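PDB 4KKM: polyprenyl synthetase from Zymomonas mobilis subsp. mobilis, which probably condenses isopentenyl diphosphate with allylic diphosphates to build longer prenyl diphosphates such as farnesyl diphosphate. Local coordinates for residues B[215-219]-B[229-235]; B[80-84]-B[301-305]; B[145-150]-B[164-169]; B[74-79]-B[307-311]. All coordinates share one frame; numbering follows the deposited sequence.

How the contacts relate
From the N terminus, helix 71-80 and the turn that follows it supply the first halves of contact 4 (74-79) and contact 2 (80-84). Both wait more than two hundred residues for their partners. In between, the chain closes two short helical hairpins in series: contact 3, between helices 131-150 and 158-172, and then contact 1, between helices 208-221 and 226-253. The C-terminal region finally returns, closing contact 2 at 301-305 and contact 4 at 307-311, so contact 2 lies within contact 4 and both enclose the hairpins. Contacts 1, 2 and 4 touch one another, whereas contact 3 touches only contact 1 and reaches the dimer interface.

Contact 1: residues B[215-219]-B[229-235]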
loop_
_atom_site.group_PDB
_atom_site.type_symbol
_atom_site.label_atom_id
_atom_site.label_comp_id
_atom_site.label_asym_id
_atom_site.label_seq_id
_atom_site.Cartn_x
_atom_site.Cartn_y
_atom_site.Cartn_z
ATOM N N LEU B 215 -2.567 11.374 15.431
ATOM C CA LEU B 215 -2.300 12.615 16.164
ATOM C C LEU B 215 -1.532 13.598 15.289
ATOM O O LEU B 215 -1.832 14.794 15.261
ATOM C CB LEU B 215 -1.519 12.329 17.456
ATOM C CG LEU B 215 -2.356 12.032 18.714
ATOM C CD1 LEU B 215 -3.106 13.275 19.189
ATOM C CD2 LEU B 215 -3.330 10.867 18.482
ATOM N N GLU B 216 -0.547 13.087 14.559
ATOM C CA GLU B 216 0.259 13.947 13.705
ATOM C C GLU B 216 -0.587 14.520 12.569
ATOM O O GLU B 216 -0.396 15.663 12.156
ATOM C CB GLU B 216 1.486 13.206 13.164
ATOM C CG GLU B 216 2.421 14.098 12.349
ATOM C CD GLU B 216 3.715 13.406 11.938
ATOM O OE1 GLU B 216 3.841 12.177 12.139
ATOM O OE2 GLU B 216 4.614 14.102 11.413
ATOM N N ALA B 217 -1.543 13.729 12.090
ATOM C CA ALA B 217 -2.433 14.175 11.022
ATOM C C ALA B 217 -3.233 15.404 11.443
ATOM O O ALA B 217 -3.451 16.321 10.648
ATOM C CB ALA B 217 -3.367 13.043 10.597
ATOM N N GLY B 218 -3.663 15.425 12.700
ATOM C CA GLY B 218 -4.379 16.572 13.235
ATOM C C GLY B 218 -3.526 17.824 13.217
ATOM O O GLY B 218 -3.986 18.902 12.831
ATOM N N ALA B 219 -2.272 17.676 13.629
ATOM C CA ALA B 219 -1.321 18.781 13.616
ATOM C C ALA B 219 -1.058 19.263 12.194
ATOM O O ALA B 219 -0.982 20.462 11.943
ATOM C CB ALA B 219 -0.019 18.364 14.283
ATOM N N ARG B 229 3.139 19.673 17.293
ATOM C CA ARG B 229 3.193 18.359 16.673
ATOM C C ARG B 229 3.815 17.340 17.619
ATOM O O ARG B 229 3.306 16.227 17.758
ATOM C CB ARG B 229 3.956 18.386 15.347
ATOM C CG ARG B 229 4.254 16.991 14.832
ATOM C CD ARG B 229 4.435 16.927 13.326
ATOM N NE ARG B 229 5.731 17.418 12.868
ATOM C CZ ARG B 229 6.896 16.825 13.113
ATOM N NH1 ARG B 229 6.949 15.718 13.842
ATOM N NH2 ARG B 229 8.015 17.350 12.634
ATOM N N ASP B 230 4.898 17.736 18.283
ATOM C CA ASP B 230 5.589 16.860 19.219
ATOM C C ASP B 230 4.732 16.487 20.433
ATOM O O ASP B 230 4.738 15.339 20.864
ATOM C CB ASP B 230 6.914 17.483 19.667
ATOM C CG ASP B 230 7.979 17.414 18.592
ATOM O OD1 ASP B 230 7.798 16.653 17.620
ATOM O OD2 ASP B 230 9.001 18.119 18.721
ATOM N N ARG B 231 4.008 17.457 20.983
ATOM C CA ARG B 231 3.091 17.179 22.084
ATOM C C ARG B 231 2.040 16.141 21.685
ATOM O O ARG B 231 1.751 15.208 22.442
ATOM C CB ARG B 231 2.393 18.456 22.543
ATOM C CG ARG B 231 3.260 19.390 23.365
ATOM C CD ARG B 231 2.481 20.638 23.738
ATOM N NE ARG B 231 3.203 21.460 24.702
ATOM C CZ ARG B 231 3.148 21.290 26.020
ATOM N NH1 ARG B 231 2.400 20.328 26.542
ATOM N NH2 ARG B 231 3.840 22.092 26.814
ATOM N N LEU B 232 1.470 16.314 20.499
ATOM C CA LEU B 232 0.465 15.382 19.996
ATOM C C LEU B 232 1.053 13.991 19.740
ATOM O O LEU B 232 0.447 12.983 20.090
ATOM C CB LEU B 232 -0.204 15.939 18.734
ATOM C CG LEU B 232 -0.979 17.237 18.994
ATOM C CD1 LEU B 232 -1.612 17.783 17.721
ATOM C CD2 LEU B 232 -2.027 17.007 20.065
ATOM N N LYS B 233 2.236 13.928 19.141
ATOM C CA LYS B 233 2.863 12.623 18.925
ATOM C C LYS B 233 3.234 11.956 20.252
ATOM O O LYS B 233 3.189 10.731 20.378
ATOM C CB LYS B 233 4.073 12.730 17.990
ATOM C CG LYS B 233 3.700 13.091 16.553
ATOM C CD LYS B 233 4.864 12.887 15.591
ATOM C CE LYS B 233 4.981 11.425 15.163
ATOM N NZ LYS B 233 6.031 11.239 14.122
ATOM N N ALA B 234 3.581 12.766 21.245
ATOM C CA ALA B 234 3.883 12.250 22.577
ATOM C C ALA B 234 2.634 11.657 23.236
ATOM O O ALA B 234 2.710 10.648 23.938
ATOM C CB ALA B 234 4.481 13.357 23.456
ATOM N N TYR B 235 1.487 12.296 23.020
ATOM C CA TYR B 235 0.218 11.758 23.503
ATOM C C TYR B 235 -0.033 10.389 22.882
ATOM O O TYR B 235 -0.420 9.446 23.575
ATOM C CB TYR B 235 -0.935 12.711 23.177
ATOM C CG TYR B 235 -2.332 12.116 23.299
ATOM C CD1 TYR B 235 -2.884 11.362 22.262
ATOM C CD2 TYR B 235 -3.112 12.340 24.433
ATOM C CE1 TYR B 235 -4.159 10.827 22.355
ATOM C CE2 TYR B 235 -4.399 11.802 24.536
ATOM C CZ TYR B 235 -4.914 11.047 23.487
ATOM O OH TYR B 235 -6.185 10.510 23.560
#
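L215 faces L232 and A219 faces R229 where the two helical segments run nearly antiparallel, at 160°, with axes approaching to 8.5 Å. In both pairs the CA atoms are 5.5 Å apart. L215 lies against the backbone of the next helix, its CG 3.3 Å from L232 O, while its CD1 meets Y235 CD1 at 3.6 Å and the two side chains cross at about a right angle. Y235 OH is itself hydrogen-bonded to L308 O. One turn further along helix 208-221, A219 CB packs on L232 CD1 at 3.8 Å.

The polar flank centres on E216, whose extended chain leaves with CG anti to the backbone N (chi1 -176°), carrying the carboxylate out to K233. K233 NZ donates to E216 OE1 at 3.1 Å, arriving from above the carboxylate plane. In one of two modelled conformers R229 lies alongside, its NH1 3.7 Å from E216 OE2, a long and doubtful pairing of charges with no N-H directed at the oxygen. With an alanine here, K233 is likely to lose its acceptor and its bent chain to turn more freely. The arrangement is that of a tight antiparallel helical hairpin, apolar inside and charged outside, in the mainly helical isoprenoid synthase fold.

Contact 2: residues B[80-84]-B[301-305]; sequences CALFN and FGSEA
L82 packs with one methyl on F301 and the other against E304 and A305, and its side chain carries most of the contact. It starts on its own side: L82 CB stands over the centre of the F83 ring, which shields the base of the chain. From there chi1 of -61° sets CG beside the backbone N, and the two methyls part company. CD1 lies over one face of F301, 4.2 Å from the ring centroid and 14° off the normal, in a CH-pi contact displaced toward the rim. CD2 turns to a later part of the same loop, 3.5 Å from E304 O and 3.6 Å from A305 CB. L232 of helix 226-253 also packs on this leucine. The aromatic pair closes the group, F83 CE1 meeting F301 CE1 at 3.8 Å, with the two side chains crossing obliquely.

A water makes a polar link between the L82 carbonyl and the E304 side chain, donating to L82 O at 2.7 Å and, more weakly, to E304 OE2. That carboxylate is already held by its own loop: G302 N donates to E304 OE2 at 2.8 Å, coming from above the carboxylate plane, and a chain bent at chi2 (-82°) brings the group back to it. R309 fixes the same loop from the following helix by bonding to F301 O and G302 O. The contact thus packs a type I turn, C80 to F83, at the C-terminal end of helix 71-80 against the loop that leads through A305, the N-cap residue, into helix 306-314, two connections between helices of the isoprenoid synthase fold.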
loop_
_atom_site.group_PDB
_atom_site.type_symbol
_atom_site.label_atom_id
_atom_site.label_comp_id
_atom_site.label_asym_id
_atom_site.label_seq_id
_atom_site.Cartn_x
_atom_site.Cartn_y
_atom_site.Cartn_z
ATOM N N CYS B 80 -8.141 16.797 15.043
ATOM C CA CYS B 80 -8.497 17.892 14.140
ATOM C C CYS B 80 -9.400 18.916 14.827
ATOM O O CYS B 80 -9.357 20.111 14.519
ATOM C CB CYS B 80 -9.152 17.360 12.866
ATOM S SG CYS B 80 -7.997 16.529 11.770
ATOM N N ALA B 81 -10.202 18.437 15.775
ATOM C CA ALA B 81 -11.093 19.292 16.552
ATOM C C ALA B 81 -10.348 20.339 17.384
ATOM O O ALA B 81 -10.925 21.358 17.766
ATOM C CB ALA B 81 -11.991 18.445 17.448
ATOM N N LEU B 82 -9.072 20.091 17.673
ATOM C CA LEU B 82 -8.265 21.048 18.435
ATOM C C LEU B 82 -8.085 22.342 17.665
ATOM O O LEU B 82 -7.921 23.412 18.243
ATOM C CB LEU B 82 -6.873 20.482 18.723
ATOM C CG LEU B 82 -6.773 19.201 19.543
ATOM C CD1 LEU B 82 -5.322 18.716 19.621
ATOM C CD2 LEU B 82 -7.327 19.471 20.911
ATOM N N PHE B 83 -8.081 22.223 16.347
ATOM C CA PHE B 83 -7.784 23.348 15.484
ATOM C C PHE B 83 -9.024 23.596 14.634
ATOM O O PHE B 83 -10.080 23.033 14.918
ATOM C CB PHE B 83 -6.535 23.010 14.673
ATOM C CG PHE B 83 -5.465 22.336 15.506
ATOM C CD1 PHE B 83 -4.918 22.993 16.596
ATOM C CD2 PHE B 83 -5.043 21.042 15.227
ATOM C CE1 PHE B 83 -3.949 22.390 17.387
ATOM C CE2 PHE B 83 -4.070 20.426 16.017
ATOM C CZ PHE B 83 -3.526 21.101 17.098
ATOM N N ASN B 84 -8.943 24.440 13.620
ATOM C CA ASN B 84 -10.152 24.665 12.836
ATOM C C ASN B 84 -10.126 23.894 11.533
ATOM O O ASN B 84 -10.027 24.470 10.456
ATOM C CB ASN B 84 -10.435 26.150 12.600
ATOM C CG ASN B 84 -11.927 26.440 12.482
ATOM O OD1 ASN B 84 -12.756 25.666 12.964
ATOM N ND2 ASN B 84 -12.273 27.551 11.842
ATOM N N PHE B 301 -3.802 22.990 25.787
ATOM C CA PHE B 301 -5.088 23.178 25.121
ATOM C C PHE B 301 -6.213 23.382 26.127
ATOM O O PHE B 301 -6.158 22.878 27.250
ATOM C CB PHE B 301 -5.430 21.984 24.222
ATOM C CG PHE B 301 -4.376 21.665 23.204
ATOM C CD1 PHE B 301 -4.197 22.477 22.095
ATOM C CD2 PHE B 301 -3.570 20.551 23.349
ATOM C CE1 PHE B 301 -3.223 22.188 21.154
ATOM C CE2 PHE B 301 -2.596 20.251 22.411
ATOM C CZ PHE B 301 -2.423 21.072 21.310
ATOM N N GLY B 302 -7.239 24.115 25.705
ATOM C CA GLY B 302 -8.436 24.295 26.502
ATOM C C GLY B 302 -9.383 23.113 26.384
ATOM O O GLY B 302 -8.956 21.979 26.166
ATOM N N SER B 303 -10.676 23.380 26.518
ATOM C CA SER B 303 -11.680 22.321 26.518
ATOM C C SER B 303 -11.780 21.581 25.186
ATOM O O SER B 303 -12.343 20.487 25.118
ATOM C CB SER B 303 -13.048 22.889 26.898
ATOM O OG SER B 303 -13.547 23.720 25.867
ATOM N N GLU B 304 -11.233 22.170 24.125
ATOM C CA GLU B 304 -11.260 21.533 22.811
ATOM C C GLU B 304 -10.518 20.190 22.815
ATOM O O GLU B 304 -10.704 19.362 21.921
ATOM C CB GLU B 304 -10.696 22.469 21.730
ATOM C CG GLU B 304 -9.213 22.796 21.867
ATOM C CD GLU B 304 -8.928 23.909 22.861
ATOM O OE1 GLU B 304 -9.861 24.339 23.574
ATOM O OE2 GLU B 304 -7.765 24.359 22.923
ATOM N N ALA B 305 -9.695 19.977 23.838
ATOM C CA ALA B 305 -8.917 18.746 23.962
ATOM C C ALA B 305 -9.594 17.705 24.848
ATOM O O ALA B 305 -9.010 16.660 25.134
ATOM C CB ALA B 305 -7.515 19.061 24.492
HETATM O O HOH W 1 -6.282 24.730 19.921
#

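Contact 3: residues B[145-150]-B[164-169]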
loop_
_atom_site.group_PDB
_atom_site.type_symbol
_atom_site.label_atom_id
_atom_site.label_comp_id
_atom_site.label_asym_id
_atom_site.label_seq_id
_atom_site.Cartn_x
_atom_site.Cartn_y
_atom_site.Cartn_z
ATOM N N ALA B 145 -5.906 3.792 0.714
ATOM C CA ALA B 145 -5.551 4.783 1.729
ATOM C C ALA B 145 -4.828 5.971 1.101
ATOM O O ALA B 145 -5.093 7.132 1.435
ATOM C CB ALA B 145 -4.668 4.157 2.808
ATOM N N PHE B 146 -3.913 5.673 0.184
ATOM C CA PHE B 146 -3.086 6.715 -0.423
ATOM C C PHE B 146 -3.846 7.479 -1.495
ATOM O O PHE B 146 -3.650 8.690 -1.659
ATOM C CB PHE B 146 -1.771 6.130 -0.947
ATOM C CG PHE B 146 -0.896 5.596 0.143
ATOM C CD1 PHE B 146 -0.132 6.460 0.922
ATOM C CD2 PHE B 146 -0.872 4.241 0.430
ATOM C CE1 PHE B 146 0.654 5.973 1.956
ATOM C CE2 PHE B 146 -0.089 3.751 1.463
ATOM C CZ PHE B 146 0.680 4.618 2.224
ATOM N N GLU B 147 -4.730 6.783 -2.209
ATOM C CA GLU B 147 -5.623 7.458 -3.146
ATOM C C GLU B 147 -6.470 8.497 -2.419
ATOM O O GLU B 147 -6.612 9.627 -2.889
ATOM C CB GLU B 147 -6.538 6.470 -3.887
ATOM C CG GLU B 147 -7.328 7.150 -5.007
ATOM C CD GLU B 147 -8.293 6.223 -5.722
ATOM O OE1 GLU B 147 -8.187 4.990 -5.546
ATOM O OE2 GLU B 147 -9.161 6.731 -6.465
ATOM N N ILE B 148 -7.019 8.115 -1.269
ATOM C CA ILE B 148 -7.876 9.017 -0.494
ATOM C C ILE B 148 -7.114 10.265 -0.052
ATOM O O ILE B 148 -7.598 11.390 -0.210
ATOM C CB ILE B 148 -8.461 8.309 0.754
ATOM C CG1 ILE B 148 -9.441 7.202 0.350
ATOM C CG2 ILE B 148 -9.153 9.315 1.683
ATOM C CD1 ILE B 148 -9.731 6.221 1.481
ATOM N N LEU B 149 -5.914 10.070 0.487
ATOM C CA LEU B 149 -5.119 11.194 0.988
ATOM C C LEU B 149 -4.668 12.150 -0.110
ATOM O O LEU B 149 -4.389 13.322 0.153
ATOM C CB LEU B 149 -3.891 10.700 1.752
ATOM C CG LEU B 149 -4.129 10.091 3.135
ATOM C CD1 LEU B 149 -2.798 9.723 3.774
ATOM C CD2 LEU B 149 -4.898 11.076 4.017
ATOM N N SER B 150 -4.587 11.649 -1.337
ATOM C CA SER B 150 -4.073 12.450 -2.443
ATOM C C SER B 150 -5.088 13.473 -2.960
ATOM O O SER B 150 -4.709 14.479 -3.559
ATOM C CB SER B 150 -3.621 11.545 -3.594
ATOM O OG SER B 150 -4.740 11.049 -4.308
ATOM N N LEU B 164 0.794 14.338 4.896
ATOM C CA LEU B 164 -0.036 13.220 5.347
ATOM C C LEU B 164 0.405 11.924 4.682
ATOM O O LEU B 164 0.573 10.894 5.344
ATOM C CB LEU B 164 -1.520 13.489 5.054
ATOM C CG LEU B 164 -2.162 14.625 5.860
ATOM C CD1 LEU B 164 -3.543 14.933 5.315
ATOM C CD2 LEU B 164 -2.248 14.238 7.336
ATOM N N ILE B 165 0.591 11.980 3.366
ATOM C CA ILE B 165 1.018 10.814 2.599
ATOM C C ILE B 165 2.382 10.281 3.056
ATOM O O ILE B 165 2.541 9.082 3.290
ATOM C CB ILE B 165 1.040 11.121 1.089
ATOM C CG1 ILE B 165 -0.393 11.283 0.566
ATOM C CG2 ILE B 165 1.757 10.018 0.335
ATOM C CD1 ILE B 165 -0.494 12.024 -0.752
ATOM N N GLN B 166 3.367 11.164 3.189
ATOM C CA GLN B 166 4.669 10.723 3.684
ATOM C C GLN B 166 4.565 10.094 5.072
ATOM O O GLN B 166 5.128 9.026 5.325
ATOM C CB GLN B 166 5.681 11.872 3.716
ATOM C CG GLN B 166 7.017 11.438 4.289
ATOM C CD GLN B 166 8.173 12.307 3.836
ATOM O OE1 GLN B 166 8.029 13.520 3.676
ATOM N NE2 GLN B 166 9.328 11.685 3.617
ATOM N N ALA B 167 3.835 10.759 5.964
ATOM C CA ALA B 167 3.647 10.252 7.323
ATOM C C ALA B 167 2.948 8.900 7.324
ATOM O O ALA B 167 3.337 7.998 8.058
ATOM C CB ALA B 167 2.868 11.255 8.171
ATOM N N LEU B 168 1.909 8.751 6.503
ATOM C CA LEU B 168 1.215 7.471 6.444
ATOM C C LEU B 168 2.109 6.337 5.917
ATOM O O LEU B 168 2.090 5.226 6.454
ATOM C CB LEU B 168 -0.064 7.571 5.613
ATOM C CG LEU B 168 -0.888 6.277 5.656
ATOM C CD1 LEU B 168 -1.363 6.009 7.082
ATOM C CD2 LEU B 168 -2.057 6.314 4.680
ATOM N N ALA B 169 2.892 6.611 4.873
ATOM C CA ALA B 169 3.728 5.570 4.265
ATOM C C ALA B 169 4.794 5.089 5.236
ATOM O O ALA B 169 5.079 3.892 5.331
ATOM C CB ALA B 169 4.365 6.061 2.962
#
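A CH-pi contact joins F146 and L168: L168 CD2 lies over one face of the F146 ring, 4.2 Å from its centroid and 23° off the normal, offset toward the rim. The edge of the same ring is turned to the backbone of the partner helix, with F146 CE1 3.7 Å from A169 N and I165 O also near the ring plane. A169 CB touches F146 CE1 as well.

Apolar contacts between aliphatic chains fill the rest. L149 CD1 and L168 CD2 meet at 3.6 Å, their side chains slanting across each other, and A145 CB packs on that same leucine methyl. L168 can reach over both A145 and L149 because its CG is anti to the backbone N (chi1 -174°). One turn away, I165 CG1 lies 3.7 Å from L149 CB, and I165 CD1 extends to the S150 backbone.

No hydrogen bond joins the two segments. S150 OG donates to E147 O at 2.7 Å, sharing this acceptor with S150 N, and both donors come from the same face of the carbonyl plane. Just beyond the segments, R161 of helix 158-172 bonds to S150 O and so ties the two helices together.

The F146 ring also stacks on F146 of the second subunit. Cutting the ring back to an alanine would probably deprive L168 of its aromatic face and leave F146 of the second subunit without its stacking partner, opening a gap at the interface. The segments, 161° apart with axes 10.0 Å from each other, form an antiparallel helical hairpin that contributes to the dimer interface of this mainly helical synthase.

Contact 4: residues B[74-79]-B[307-311]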
loop_
_atom_site.group_PDB
_atom_site.type_symbol
_atom_site.label_atom_id
_atom_site.label_comp_id
_atom_site.label_asym_id
_atom_site.label_seq_id
_atom_site.Cartn_x
_atom_site.Cartn_y
_atom_site.Cartn_z
ATOM N N LEU B 74 -11.505 8.059 15.150
ATOM C CA LEU B 74 -11.904 8.861 16.303
ATOM C C LEU B 74 -10.763 9.773 16.756
ATOM O O LEU B 74 -10.980 10.943 17.072
ATOM C CB LEU B 74 -12.352 7.957 17.456
ATOM C CG LEU B 74 -12.696 8.660 18.769
ATOM C CD1 LEU B 74 -13.949 9.522 18.605
ATOM C CD2 LEU B 74 -12.859 7.640 19.893
ATOM N N LEU B 75 -9.549 9.233 16.785
ATOM C CA LEU B 75 -8.374 10.024 17.152
ATOM C C LEU B 75 -8.109 11.148 16.156
ATOM O O LEU B 75 -7.756 12.261 16.547
ATOM C CB LEU B 75 -7.137 9.128 17.258
ATOM C CG LEU B 75 -7.082 8.227 18.494
ATOM C CD1 LEU B 75 -5.967 7.199 18.350
ATOM C CD2 LEU B 75 -6.890 9.071 19.748
ATOM N N VAL B 76 -8.255 10.852 14.868
ATOM C CA VAL B 76 -8.095 11.880 13.845
ATOM C C VAL B 76 -9.108 13.003 14.054
ATOM O O VAL B 76 -8.744 14.182 14.105
ATOM C CB VAL B 76 -8.255 11.306 12.421
ATOM C CG1 VAL B 76 -8.295 12.440 11.397
ATOM C CG2 VAL B 76 -7.123 10.336 12.112
ATOM N N VAL B 77 -10.376 12.624 14.190
ATOM C CA VAL B 77 -11.459 13.588 14.369
ATOM C C VAL B 77 -11.241 14.430 15.630
ATOM O O VAL B 77 -11.370 15.659 15.599
ATOM C CB VAL B 77 -12.842 12.887 14.422
ATOM C CG1 VAL B 77 -13.917 13.844 14.923
ATOM C CG2 VAL B 77 -13.216 12.310 13.051
ATOM N N ALA B 78 -10.887 13.773 16.731
ATOM C CA ALA B 78 -10.682 14.471 18.001
ATOM C C ALA B 78 -9.447 15.368 17.994
ATOM O O ALA B 78 -9.395 16.362 18.717
ATOM C CB ALA B 78 -10.611 13.482 19.171
ATOM N N THR B 79 -8.444 15.014 17.200
ATOM C CA THR B 79 -7.254 15.852 17.109
ATOM C C THR B 79 -7.503 17.044 16.186
ATOM O O THR B 79 -7.135 18.172 16.504
ATOM C CB THR B 79 -6.014 15.067 16.631
ATOM O OG1 THR B 79 -5.845 13.905 17.449
ATOM C CG2 THR B 79 -4.763 15.939 16.743
ATOM N N TYR B 307 -12.015 15.621 24.290
ATOM C CA TYR B 307 -12.224 14.338 23.624
ATOM C C TYR B 307 -10.993 13.450 23.722
ATOM O O TYR B 307 -11.085 12.291 24.129
ATOM C CB TYR B 307 -12.622 14.540 22.163
ATOM C CG TYR B 307 -14.011 15.103 22.008
ATOM C CD1 TYR B 307 -15.119 14.391 22.454
ATOM C CD2 TYR B 307 -14.219 16.347 21.429
ATOM C CE1 TYR B 307 -16.395 14.897 22.323
ATOM C CE2 TYR B 307 -15.493 16.866 21.295
ATOM C CZ TYR B 307 -16.577 16.135 21.740
ATOM O OH TYR B 307 -17.847 16.642 21.606
ATOM N N LEU B 308 -9.841 14.000 23.353
ATOM C CA LEU B 308 -8.573 13.290 23.498
ATOM C C LEU B 308 -8.312 12.885 24.949
ATOM O O LEU B 308 -7.823 11.790 25.216
ATOM C CB LEU B 308 -7.415 14.139 22.969
ATOM C CG LEU B 308 -7.302 14.241 21.443
ATOM C CD1 LEU B 308 -6.128 15.137 21.059
ATOM C CD2 LEU B 308 -7.183 12.852 20.789
ATOM N N ARG B 309 -8.643 13.770 25.882
ATOM C CA ARG B 309 -8.485 13.459 27.301
ATOM C C ARG B 309 -9.345 12.257 27.704
ATOM O O ARG B 309 -8.853 11.324 28.339
ATOM C CB ARG B 309 -8.789 14.687 28.172
ATOM C CG ARG B 309 -7.768 15.817 28.017
ATOM C CD ARG B 309 -8.042 17.000 28.949
ATOM N NE ARG B 309 -7.075 18.078 28.731
ATOM C CZ ARG B 309 -7.369 19.265 28.204
ATOM N NH1 ARG B 309 -8.615 19.559 27.856
ATOM N NH2 ARG B 309 -6.410 20.167 28.041
ATOM N N SER B 310 -10.619 12.278 27.312
ATOM C CA SER B 310 -11.541 11.173 27.581
ATOM C C SER B 310 -11.089 9.867 26.940
ATOM O O SER B 310 -11.221 8.792 27.533
ATOM C CB SER B 310 -12.947 11.513 27.085
ATOM O OG SER B 310 -13.533 12.515 27.891
ATOM N N ILE B 311 -10.566 9.966 25.720
ATOM C CA ILE B 311 -10.119 8.791 24.989
ATOM C C ILE B 311 -8.993 8.101 25.743
ATOM O O ILE B 311 -9.006 6.883 25.892
ATOM C CB ILE B 311 -9.680 9.144 23.547
ATOM C CG1 ILE B 311 -10.907 9.474 22.697
ATOM C CG2 ILE B 311 -8.883 7.998 22.924
ATOM C CD1 ILE B 311 -10.572 10.147 21.386
HETATM O O HOH W 2 -10.028 16.636 21.595
#
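A78 and Y307 have the nearest CA atoms across the segments, 5.8 Å apart, in a pair of helical segments inclined at 146° with axes 9.6 Å apart. The small A78 probably allows this approach: its CB meets Y307 CB and L308 CD2, each at 3.8 Å, and also the CD1 of I311. The Y307 ring leads away from this point, so only the base of its side chain takes part.

I311 and L74 reach toward each other tip to tip, with I311 CD1 3.7 Å from L74 CG. The other branch of the isoleucine, CG2, sits 3.9 Å from L75 CD2. That leucine methyl also touches L308 CD2, the L75 and L308 side chains crossing at about a right angle.

L308 CD2 then passes on to T79 OG1. The hydroxyl is not left idle in this apolar setting: with OG1 beside its own backbone N (chi1 -52°), it donates to L75 O at 2.7 Å, from the opposite face of the carbonyl plane to T79 N. A water joins the backbones, donating to A78 O at 3.0 Å and accepting from L308 N. M30 of helix 24-45 also packs on L74 and Y307, while Y235 of helix 226-253 lies against L75 and I311. This buried apolar seam of leucines, I311 and A78 packs the last modelled helix, 306-314, against helix 71-80 in the isoprenoid synthase helical bundle.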